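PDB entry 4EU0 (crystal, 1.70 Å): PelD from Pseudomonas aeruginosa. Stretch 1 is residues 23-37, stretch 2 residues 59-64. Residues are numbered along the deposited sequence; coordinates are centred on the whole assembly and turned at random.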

# COMPACT_ATOMS: atom_id res chain seq x y z
N PRO A 23 -0.67 3.97 -17.58
CA PRO A 23 -0.19 4.61 -16.35
C PRO A 23 1.34 4.67 -16.21
O PRO A 23 1.88 5.72 -15.84
CB PRO A 23 -0.78 3.73 -15.24
CG PRO A 23 -1.99 3.14 -15.85
CD PRO A 23 -1.63 2.89 -17.27
N LEU A 24 2.01 3.57 -16.51
CA LEU A 24 3.47 3.51 -16.37
C LEU A 24 4.18 4.49 -17.32
O LEU A 24 5.19 5.08 -16.95
CB LEU A 24 3.99 2.07 -16.56
CG LEU A 24 5.48 1.77 -16.40
CD1 LEU A 24 6.03 2.20 -15.04
CD2 LEU A 24 5.77 0.30 -16.65
N ASP A 25 3.61 4.66 -18.52
CA ASP A 25 4.13 5.60 -19.51
C ASP A 25 3.96 7.06 -19.10
O ASP A 25 4.91 7.84 -19.13
CB ASP A 25 3.45 5.38 -20.87
CG ASP A 25 3.87 4.08 -21.53
OD1 ASP A 25 5.05 3.70 -21.41
OD2 ASP A 25 3.01 3.45 -22.19
N ALA A 26 2.73 7.42 -18.71
CA ALA A 26 2.37 8.80 -18.38
C ALA A 26 3.05 9.34 -17.13
O ALA A 26 3.28 10.55 -17.02
CB ALA A 26 0.86 8.92 -18.26
N LEU A 27 3.36 8.46 -16.18
CA LEU A 27 3.92 8.89 -14.91
C LEU A 27 5.34 8.40 -14.66
O LEU A 27 5.87 8.54 -13.56
CB LEU A 27 2.98 8.51 -13.76
CG LEU A 27 1.92 9.59 -13.56
CD1 LEU A 27 0.54 9.00 -13.40
CD2 LEU A 27 2.27 10.49 -12.39
N ALA A 28 5.97 7.88 -15.72
CA ALA A 28 7.34 7.36 -15.65
C ALA A 28 8.34 8.36 -15.05
O ALA A 28 9.15 7.99 -14.20
CB ALA A 28 7.81 6.90 -17.02
N GLU A 29 8.27 9.61 -15.51
CA GLU A 29 9.16 10.66 -15.01
C GLU A 29 8.95 10.92 -13.52
O GLU A 29 9.91 11.09 -12.77
CB GLU A 29 9.04 11.96 -15.84
CG GLU A 29 7.90 12.92 -15.45
CD GLU A 29 6.54 12.49 -15.98
OE1 GLU A 29 6.28 12.69 -17.18
OE2 GLU A 29 5.73 11.97 -15.18
N THR A 30 7.69 10.91 -13.09
CA THR A 30 7.33 11.09 -11.69
C THR A 30 7.79 9.91 -10.84
O THR A 30 8.31 10.10 -9.74
CB THR A 30 5.81 11.31 -11.55
OG1 THR A 30 5.44 12.53 -12.20
CG2 THR A 30 5.39 11.37 -10.08
N VAL A 31 7.59 8.70 -11.36
CA VAL A 31 8.00 7.48 -10.66
C VAL A 31 9.51 7.49 -10.44
O VAL A 31 9.99 7.30 -9.32
CB VAL A 31 7.55 6.19 -11.40
CG1 VAL A 31 8.15 4.94 -10.74
CG2 VAL A 31 6.03 6.08 -11.44
N LEU A 32 10.25 7.73 -11.52
CA LEU A 32 11.70 7.83 -11.43
C LEU A 32 12.16 8.94 -10.46
O LEU A 32 13.07 8.72 -9.66
CB LEU A 32 12.31 8.04 -12.82
CG LEU A 32 13.84 8.19 -12.87
CD1 LEU A 32 14.54 6.95 -12.32
CD2 LEU A 32 14.26 8.46 -14.27
N ALA A 33 11.52 10.11 -10.54
CA ALA A 33 11.84 11.23 -9.65
C ALA A 33 11.67 10.85 -8.19
O ALA A 33 12.53 11.16 -7.36
CB ALA A 33 10.99 12.45 -9.99
N LEU A 34 10.56 10.18 -7.88
CA LEU A 34 10.28 9.69 -6.53
C LEU A 34 11.36 8.73 -6.05
O LEU A 34 11.90 8.88 -4.95
CB LEU A 34 8.91 9.02 -6.46
CG LEU A 34 7.65 9.88 -6.33
CD1 LEU A 34 6.42 8.98 -6.29
CD2 LEU A 34 7.71 10.76 -5.08
N LEU A 35 11.69 7.74 -6.89
CA LEU A 35 12.74 6.78 -6.58
C LEU A 35 14.09 7.47 -6.42
O LEU A 35 14.88 7.11 -5.54
CB LEU A 35 12.80 5.67 -7.63
CG LEU A 35 11.65 4.65 -7.57
CD1 LEU A 35 11.46 3.96 -8.91
CD2 LEU A 35 11.91 3.62 -6.47
N ALA A 36 14.35 8.47 -7.26
CA ALA A 36 15.57 9.28 -7.20
C ALA A 36 15.69 10.07 -5.90
O ALA A 36 16.77 10.14 -5.31
CB ALA A 36 15.66 10.22 -8.40
N GLN A 37 14.57 10.64 -5.47
CA GLN A 37 14.47 11.41 -4.22
C GLN A 37 14.83 10.55 -3.01
O GLN A 37 15.71 10.91 -2.23
CB GLN A 37 13.04 11.98 -4.07
CG GLN A 37 12.74 12.73 -2.77
CD GLN A 37 11.24 12.97 -2.56
OE1 GLN A 37 10.42 12.74 -3.47
NE2 GLN A 37 10.87 13.43 -1.37
N PRO A 59 14.24 3.14 -22.69
CA PRO A 59 14.00 3.68 -21.35
C PRO A 59 12.72 4.52 -21.28
O PRO A 59 12.48 5.35 -22.16
CB PRO A 59 15.23 4.56 -21.08
CG PRO A 59 16.20 4.26 -22.20
CD PRO A 59 15.37 3.82 -23.35
N LEU A 60 11.91 4.29 -20.25
CA LEU A 60 10.69 5.07 -20.04
C LEU A 60 11.02 6.46 -19.51
O LEU A 60 10.30 7.42 -19.79
CB LEU A 60 9.75 4.35 -19.06
CG LEU A 60 9.23 2.97 -19.45
CD1 LEU A 60 8.56 2.30 -18.26
CD2 LEU A 60 8.27 3.06 -20.63
N ALA A 61 12.10 6.54 -18.74
CA ALA A 61 12.60 7.79 -18.16
C ALA A 61 14.04 7.57 -17.69
O ALA A 61 14.40 6.46 -17.29
CB ALA A 61 11.72 8.25 -17.01
N THR A 62 14.84 8.63 -17.74
CA THR A 62 16.25 8.57 -17.34
C THR A 62 16.64 9.72 -16.41
O THR A 62 16.07 10.80 -16.45
CB THR A 62 17.19 8.56 -18.56
OG1 THR A 62 17.04 9.78 -19.30
CG2 THR A 62 16.90 7.38 -19.47
N LEU A 63 17.62 9.45 -15.55
CA LEU A 63 18.19 10.45 -14.65
C LEU A 63 19.70 10.45 -14.80
O LEU A 63 20.32 9.39 -14.82
CB LEU A 63 17.79 10.17 -13.19
CG LEU A 63 18.40 11.07 -12.11
CD1 LEU A 63 17.63 12.38 -11.98
CD2 LEU A 63 18.47 10.35 -10.78
N GLY A 64 20.29 11.64 -14.91
CA GLY A 64 21.72 11.79 -15.15
C GLY A 64 22.10 11.33 -16.54
O GLY A 64 21.23 11.15 -17.40

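No hydrogen bond links the two stretches: at least 27 residues apart in sequence wherever they touch, they bury 392 Å² in sum, mostly through apolar packing. In stretch 1 the helix spanning 28-37 carries its own regular ladder, from V31 N to L27 O (2.8 Å) through A36 N to L32 O (2.7 Å) and onward to Q37, so its amides and carbonyls are largely engaged internally.

The strand, residues 61-63, runs in the same general direction as this helix, with 32° between their N-to-C directions and 7.9 Å between the axes at closest approach. Where both elements begin, two alanines meet. A28 and A61 both direct their CA-to-CB bonds toward the opposing stretch, and their methyl groups meet with A28 CB 4.1 Å from A61 CB. The nearest CA pair is E29 CA and A61 CA, 5.5 Å apart.

The residues of the helix that face the strand, A28, L32 and A36, recur every four positions, about one helical turn, and so form a stripe along one side. L32 is the principal contributor from this helix. Its t,p rotamer lays CD2 along the strand, with L32 CD2 3.7 Å from A61 CB and 4.1 Å from L63 CB, and brings the same methyl to 3.4 Å from the backbone carbon T62 C. The alternation of an extended chain explains this choice of partners: A61 and L63 point toward the helix, whereas T62 points away and is met through its backbone. One turn further on, the A36 methyl completes the row, with A36 CB 3.7 Å from L63 CD2.

At the other end, L60 loses more surface to the contact than any other residue. Its side chain reaches back past the start of the helix to the preceding short helix, 23-26, where L60 CD1 packs 3.6 Å from L24 CG, while L60 CB rests 3.8 Å from A28 CB. The other terminal methyl approaches a charged group: L60 CD2 is 3.4 Å from D25 OD1, a van der Waals contact at the exposed margin.

E29, although its CA belongs to the nearest pair, turns the end of its side chain away from the strand. Its carboxylate instead folds back on its own helix, where E29 OE2 accepts hydrogen bonds from T30 N (3.1 Å) and T30 OG1 (3.0 Å).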